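Local coordinates for protein PPR (Rhodospirillum centenum, PDB 1MZU) that senses light through a bound 4'-hydroxycinnamic acid, as the photoactive yellow protein (PAS) domain of a larger sensor that probably acts as a histidine kinase, at residues 33-38 with 124-129; 95-100 with 112-117. All blocks are in the same frame, centred on the assembly; numbering follows the deposited sequence.

Interaction 1 of 2, residues 33-38 with 124-129; sequences VGAIQV and WIFVRK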
loop_
_atom_site.group_PDB
_atom_site.type_symbol
_atom_site.label_atom_id
_atom_site.label_comp_id
_atom_site.label_asym_id
_atom_site.label_seq_id
_atom_site.Cartn_x
_atom_site.Cartn_y
_atom_site.Cartn_z
ATOM N N VAL A 33 5.093 10.438 -3.948
ATOM C CA VAL A 33 4.112 9.669 -3.177
ATOM C C VAL A 33 4.662 8.279 -2.831
ATOM O O VAL A 33 5.510 7.738 -3.558
ATOM C CB VAL A 33 2.778 9.481 -3.991
ATOM C CG1 VAL A 33 2.118 10.826 -4.272
ATOM C CG2 VAL A 33 3.022 8.745 -5.318
ATOM N N GLY A 34 4.160 7.696 -1.740
ATOM C CA GLY A 34 4.565 6.349 -1.357
ATOM C C GLY A 34 3.892 5.358 -2.300
ATOM O O GLY A 34 2.767 5.601 -2.703
ATOM N N ALA A 35 4.577 4.280 -2.680
ATOM C CA ALA A 35 4.019 3.294 -3.609
ATOM C C ALA A 35 4.312 1.842 -3.228
ATOM O O ALA A 35 5.472 1.446 -3.096
ATOM C CB ALA A 35 4.518 3.586 -5.028
ATOM N N ILE A 36 3.246 1.059 -3.039
ATOM C CA ILE A 36 3.335 -0.356 -2.651
ATOM C C ILE A 36 2.556 -1.244 -3.625
ATOM O O ILE A 36 1.394 -0.959 -3.919
ATOM C CB ILE A 36 2.724 -0.615 -1.225
ATOM C CG1 ILE A 36 3.349 0.320 -0.191
ATOM C CG2 ILE A 36 2.938 -2.082 -0.808
ATOM C CD1 ILE A 36 2.448 0.694 0.964
ATOM N N GLN A 37 3.190 -2.319 -4.101
ATOM C CA GLN A 37 2.538 -3.287 -4.986
ATOM C C GLN A 37 2.296 -4.560 -4.216
ATOM O O GLN A 37 3.214 -5.117 -3.626
ATOM C CB GLN A 37 3.378 -3.613 -6.220
ATOM C CG GLN A 37 2.648 -4.429 -7.282
ATOM C CD GLN A 37 3.535 -4.772 -8.468
ATOM O OE1 GLN A 37 3.366 -4.230 -9.557
ATOM N NE2 GLN A 37 4.479 -5.677 -8.260
ATOM N N VAL A 38 1.056 -5.027 -4.261
ATOM C CA VAL A 38 0.644 -6.238 -3.574
ATOM C C VAL A 38 -0.077 -7.166 -4.537
ATOM O O VAL A 38 -0.429 -6.763 -5.643
ATOM C CB VAL A 38 -0.339 -5.942 -2.388
ATOM C CG1 VAL A 38 0.393 -5.288 -1.210
ATOM C CG2 VAL A 38 -1.501 -5.044 -2.856
ATOM N N TRP A 124 -1.851 -1.734 -6.836
ATOM C CA TRP A 124 -1.102 -0.608 -6.303
ATOM C C TRP A 124 -1.812 0.165 -5.215
ATOM O O TRP A 124 -3.034 0.342 -5.250
ATOM C CB TRP A 124 -0.763 0.382 -7.411
ATOM C CG TRP A 124 0.299 -0.063 -8.337
ATOM C CD1 TRP A 124 0.131 -0.523 -9.599
ATOM C CD2 TRP A 124 1.701 -0.108 -8.070
ATOM N NE1 TRP A 124 1.341 -0.871 -10.150
ATOM C CE2 TRP A 124 2.329 -0.622 -9.234
ATOM C CE3 TRP A 124 2.497 0.241 -6.960
ATOM C CZ2 TRP A 124 3.728 -0.806 -9.321
ATOM C CZ3 TRP A 124 3.891 0.059 -7.039
ATOM C CH2 TRP A 124 4.490 -0.459 -8.218
ATOM N N ILE A 125 -1.015 0.631 -4.261
ATOM C CA ILE A 125 -1.485 1.429 -3.138
ATOM C C ILE A 125 -0.554 2.656 -3.108
ATOM O O ILE A 125 0.659 2.511 -2.895
ATOM C CB ILE A 125 -1.393 0.656 -1.773
ATOM C CG1 ILE A 125 -2.132 -0.689 -1.852
ATOM C CG2 ILE A 125 -1.957 1.533 -0.636
ATOM C CD1 ILE A 125 -1.828 -1.695 -0.733
ATOM N N PHE A 126 -1.117 3.838 -3.373
ATOM C CA PHE A 126 -0.364 5.094 -3.365
ATOM C C PHE A 126 -0.675 5.867 -2.107
ATOM O O PHE A 126 -1.833 5.969 -1.694
ATOM C CB PHE A 126 -0.657 5.937 -4.609
ATOM C CG PHE A 126 -0.288 5.257 -5.893
ATOM C CD1 PHE A 126 1.052 4.930 -6.161
ATOM C CD2 PHE A 126 -1.277 4.898 -6.825
ATOM C CE1 PHE A 126 1.418 4.249 -7.342
ATOM C CE2 PHE A 126 -0.934 4.214 -8.019
ATOM C CZ PHE A 126 0.427 3.885 -8.278
ATOM N N VAL A 127 0.367 6.401 -1.480
ATOM C CA VAL A 127 0.228 7.116 -0.201
ATOM C C VAL A 127 0.760 8.556 -0.298
ATOM O O VAL A 127 1.926 8.762 -0.618
ATOM C CB VAL A 127 1.027 6.340 0.916
ATOM C CG1 VAL A 127 0.889 6.990 2.269
ATOM C CG2 VAL A 127 0.585 4.882 1.012
ATOM N N ARG A 128 -0.075 9.546 0.003
ATOM C CA ARG A 128 0.413 10.917 -0.042
ATOM C C ARG A 128 0.223 11.746 1.214
ATOM O O ARG A 128 -0.850 11.723 1.822
ATOM C CB ARG A 128 -0.030 11.668 -1.312
ATOM C CG ARG A 128 -1.511 11.853 -1.537
ATOM C CD ARG A 128 -1.793 12.519 -2.892
ATOM N NE ARG A 128 -1.797 11.551 -3.994
ATOM C CZ ARG A 128 -2.806 10.727 -4.283
ATOM N NH1 ARG A 128 -3.920 10.737 -3.557
ATOM N NH2 ARG A 128 -2.693 9.873 -5.293
ATOM N N LYS A 129 1.309 12.441 1.588
ATOM C CA LYS A 129 1.448 13.350 2.751
ATOM C C LYS A 129 1.804 12.691 4.097
ATOM O O LYS A 129 2.982 12.816 4.514
ATOM C CB LYS A 129 0.311 14.422 2.827
ATOM C CG LYS A 129 -0.605 14.456 4.062
ATOM C CD LYS A 129 -1.591 15.613 4.048
ATOM C CE LYS A 129 -1.437 16.484 5.287
ATOM N NZ LYS A 129 -0.078 17.088 5.301
ATOM O OXT LYS A 129 0.955 11.998 4.691
#

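Interaction 2 of 2, residues 95-100 with 112-117; sequences ARFDFV and IRMQNA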
loop_
_atom_site.group_PDB
_atom_site.type_symbol
_atom_site.label_atom_id
_atom_site.label_comp_id
_atom_site.label_asym_id
_atom_site.label_seq_id
_atom_site.Cartn_x
_atom_site.Cartn_y
_atom_site.Cartn_z
ATOM N N ALA A 95 -10.169 3.099 -5.602
ATOM C CA ALA A 95 -10.592 3.781 -4.390
ATOM C C ALA A 95 -9.685 4.947 -4.060
ATOM O O ALA A 95 -8.480 4.908 -4.328
ATOM C CB ALA A 95 -10.634 2.801 -3.225
ATOM N N ARG A 96 -10.281 5.968 -3.448
ATOM C CA ARG A 96 -9.593 7.183 -3.024
ATOM C C ARG A 96 -10.271 7.567 -1.714
ATOM O O ARG A 96 -11.504 7.706 -1.667
ATOM C CB ARG A 96 -9.766 8.282 -4.081
ATOM C CG ARG A 96 -9.003 9.592 -3.805
ATOM C CD ARG A 96 -8.990 10.539 -5.015
ATOM N NE ARG A 96 -10.329 10.843 -5.534
ATOM C CZ ARG A 96 -10.724 10.631 -6.791
ATOM N NH1 ARG A 96 -9.888 10.116 -7.684
ATOM N NH2 ARG A 96 -11.977 10.887 -7.146
ATOM N N PHE A 97 -9.478 7.667 -0.643
ATOM C CA PHE A 97 -10.001 8.014 0.688
ATOM C C PHE A 97 -8.924 8.556 1.617
ATOM O O PHE A 97 -7.743 8.279 1.425
ATOM C CB PHE A 97 -10.700 6.799 1.353
ATOM C CG PHE A 97 -9.825 5.562 1.472
ATOM C CD1 PHE A 97 -9.661 4.693 0.373
ATOM C CD2 PHE A 97 -9.180 5.248 2.686
ATOM C CE1 PHE A 97 -8.869 3.523 0.476
ATOM C CE2 PHE A 97 -8.386 4.084 2.807
ATOM C CZ PHE A 97 -8.232 3.218 1.698
ATOM N N ASP A 98 -9.352 9.306 2.633
ATOM C CA ASP A 98 -8.442 9.870 3.631
ATOM C C ASP A 98 -8.236 8.835 4.740
ATOM O O ASP A 98 -9.148 8.067 5.057
ATOM C CB ASP A 98 -8.987 11.190 4.203
ATOM C CG ASP A 98 -8.955 12.341 3.185
ATOM O OD1 ASP A 98 -8.289 12.212 2.131
ATOM O OD2 ASP A 98 -9.607 13.382 3.431
ATOM N N PHE A 99 -7.027 8.789 5.293
ATOM C CA PHE A 99 -6.677 7.825 6.334
ATOM C C PHE A 99 -5.596 8.381 7.249
ATOM O O PHE A 99 -4.921 9.352 6.911
ATOM C CB PHE A 99 -6.164 6.528 5.676
ATOM C CG PHE A 99 -6.422 5.292 6.487
ATOM C CD1 PHE A 99 -7.721 4.776 6.588
ATOM C CD2 PHE A 99 -5.377 4.663 7.195
ATOM C CE1 PHE A 99 -7.987 3.648 7.387
ATOM C CE2 PHE A 99 -5.623 3.532 8.004
ATOM C CZ PHE A 99 -6.932 3.021 8.102
ATOM N N VAL A 100 -5.440 7.742 8.405
ATOM C CA VAL A 100 -4.441 8.136 9.390
ATOM C C VAL A 100 -3.692 6.880 9.866
ATOM O O VAL A 100 -4.310 5.888 10.268
ATOM C CB VAL A 100 -5.088 8.974 10.567
ATOM C CG1 VAL A 100 -6.079 8.149 11.398
ATOM C CG2 VAL A 100 -4.020 9.586 11.451
ATOM N N ILE A 112 -5.112 8.107 0.471
ATOM C CA ILE A 112 -4.782 6.828 -0.167
ATOM C C ILE A 112 -5.480 6.719 -1.515
ATOM O O ILE A 112 -6.631 7.114 -1.650
ATOM C CB ILE A 112 -5.223 5.618 0.746
ATOM C CG1 ILE A 112 -4.568 5.692 2.133
ATOM C CG2 ILE A 112 -4.968 4.262 0.069
ATOM C CD1 ILE A 112 -3.053 5.570 2.167
ATOM N N ARG A 113 -4.772 6.163 -2.492
ATOM C CA ARG A 113 -5.288 5.922 -3.837
ATOM C C ARG A 113 -4.943 4.470 -4.153
ATOM O O ARG A 113 -3.767 4.105 -4.192
ATOM C CB ARG A 113 -4.649 6.877 -4.863
ATOM C CG ARG A 113 -5.010 6.618 -6.349
ATOM C CD ARG A 113 -6.487 6.862 -6.674
ATOM N NE ARG A 113 -6.831 6.354 -8.006
ATOM C CZ ARG A 113 -7.932 6.667 -8.689
ATOM N NH1 ARG A 113 -8.837 7.496 -8.185
ATOM N NH2 ARG A 113 -8.115 6.162 -9.901
ATOM N N MET A 114 -5.974 3.653 -4.350
ATOM C CA MET A 114 -5.823 2.222 -4.663
ATOM C C MET A 114 -6.298 1.932 -6.079
ATOM O O MET A 114 -7.352 2.423 -6.479
ATOM C CB MET A 114 -6.665 1.369 -3.709
ATOM C CG MET A 114 -6.189 1.298 -2.284
ATOM S SD MET A 114 -7.063 0.023 -1.373
ATOM C CE MET A 114 -5.751 -0.957 -0.984
ATOM N N GLN A 115 -5.533 1.129 -6.820
ATOM C CA GLN A 115 -5.865 0.752 -8.204
ATOM C C GLN A 115 -5.128 -0.483 -8.726
ATOM O O GLN A 115 -4.160 -0.933 -8.115
ATOM C CB GLN A 115 -5.686 1.931 -9.186
ATOM C CG GLN A 115 -4.313 2.603 -9.191
ATOM C CD GLN A 115 -4.239 3.720 -10.214
ATOM O OE1 GLN A 115 -4.504 4.885 -9.905
ATOM N NE2 GLN A 115 -3.879 3.369 -11.443
ATOM N N ASN A 116 -5.602 -1.014 -9.863
ATOM C CA ASN A 116 -5.020 -2.188 -10.550
ATOM C C ASN A 116 -3.701 -1.870 -11.254
ATOM O O ASN A 116 -3.411 -0.708 -11.553
ATOM C CB ASN A 116 -5.976 -2.708 -11.634
ATOM C CG ASN A 116 -7.163 -3.445 -11.071
ATOM O OD1 ASN A 116 -7.833 -2.961 -10.175
ATOM N ND2 ASN A 116 -7.455 -4.607 -11.626
ATOM N N ALA A 117 -2.950 -2.926 -11.573
ATOM C CA ALA A 117 -1.667 -2.825 -12.275
ATOM C C ALA A 117 -1.790 -3.402 -13.681
ATOM O O ALA A 117 -2.819 -4.001 -14.022
ATOM C CB ALA A 117 -0.583 -3.568 -11.507
#

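Interaction 1 of 2, residues 33-38 with 124-129
Gln37 lays its CB over one face of the Trp124 indole, 3.9 Å from the centroid of the six-membered ring, in a CH-pi contact set toward the rim. CG is anti to the backbone N (chi1 -170°) and the chain is extended beyond it, bringing OE1 to 3.5 Å from Trp124 CZ2; the amide and ring planes stand 50° apart. Glutamine suits this place because CB can lie over the ring while the extended chain carries OE1 on to CZ2 and CE2. Ala35, small enough to fit between two aromatic residues, sets CB 4.1 Å from Trp124 CZ3 and 3.9 Å from the edge of the Phe126 ring at CD1. An alanine in place of Trp124 would probably leave the Gln37 chain without its flat support and the Asp21 carboxylate without the indole NE1 it binds.

The opposite face of the sheet, that of Ile36 and Ile125, is buried under Phe67; here Val38 CG2 meets Ile125 CD1 at 4.0 Å. Gly34 has no side chain, where one would crowd Val127 CB. The looser end is partly exposed: Val33 lies alongside Arg128, CG1 against Arg128 CB. Four backbone hydrogen bonds, from Gly34 N to Val127 O at 2.7 Å through the reciprocal bonds of Ile36 and Ile125, join the strands as antiparallel neighbours in the central sheet of the PAS fold, with Ile36 beside the 4'-hydroxycinnamic acid pocket.

Interaction 2 of 2, residues 95-100 with 112-117
Ala95 and Met114 exchange two backbone hydrogen bonds, Met114 N to Ala95 O at 2.8 Å being the straighter with an angle of 171° at the hydrogen. Phe97 and Ile112 form the second such pair, in which Ile112 N reaches Phe97 O at 2.8 Å. Between them sits the non-hydrogen-bonded pair Arg96 and Arg113, whose guanidinium planes are only 17° apart. Their NH1 atoms approach to 2.9 Å, two donors of like charge, so the pair itself is not attractive. The salt bridge from Arg113 NH2 to Asp94 would probably ease the repulsion, and Arg113 NE makes a weak hydrogen bond to Gln115 OE1. Long arginines suit this solvent-facing side, where their charge can be hydrated.

These are the two strands of a beta hairpin that ends the antiparallel PAS sheet, with 94-102 as its outermost strand. On the opposite side the packing is apolar. Phe97 holds CG between its backbone N and carbonyl carbon (chi1 56°), which starts the ring off alongside Ile112: CB of Ile112 stands over one face, 4.1 Å from the centroid, while CG2 touches CZ at 3.8 Å. The branched isoleucine thus sets CB over the ring with both its branches, CG1 and CG2, against ring atoms. Met114 brings SD to the ring edge near CE1, and Phe99 CB leans on Ile112 CG1. Phe80 of helix 78-89 meets the Phe97 and Phe99 rings edge-to-face and also touches Ile112 and Met114.

Both interactions belong to one five-stranded antiparallel sheet, their centres about 8 Å apart. Interaction 1 pairs strand 34-39, early in the domain, with the last strand, 122-128; interaction 2 is the local hairpin of 94-102 and 107-116, nested within the long chain loop that interaction 1 closes. Strands 107-116 and 122-128 follow each other in sequence and lie side by side, so the two contacts meet directly: Trp124 N probably bonds to Gln115 O and Phe126 N to Arg113 O. The sheet thereby runs unbroken from the outermost strand 94-102, which carries Phe101 of the chromophore pocket, to strand 34-39, where Ile36 also nears the chromophore, bringing the sheet's first and last strands in the chain together.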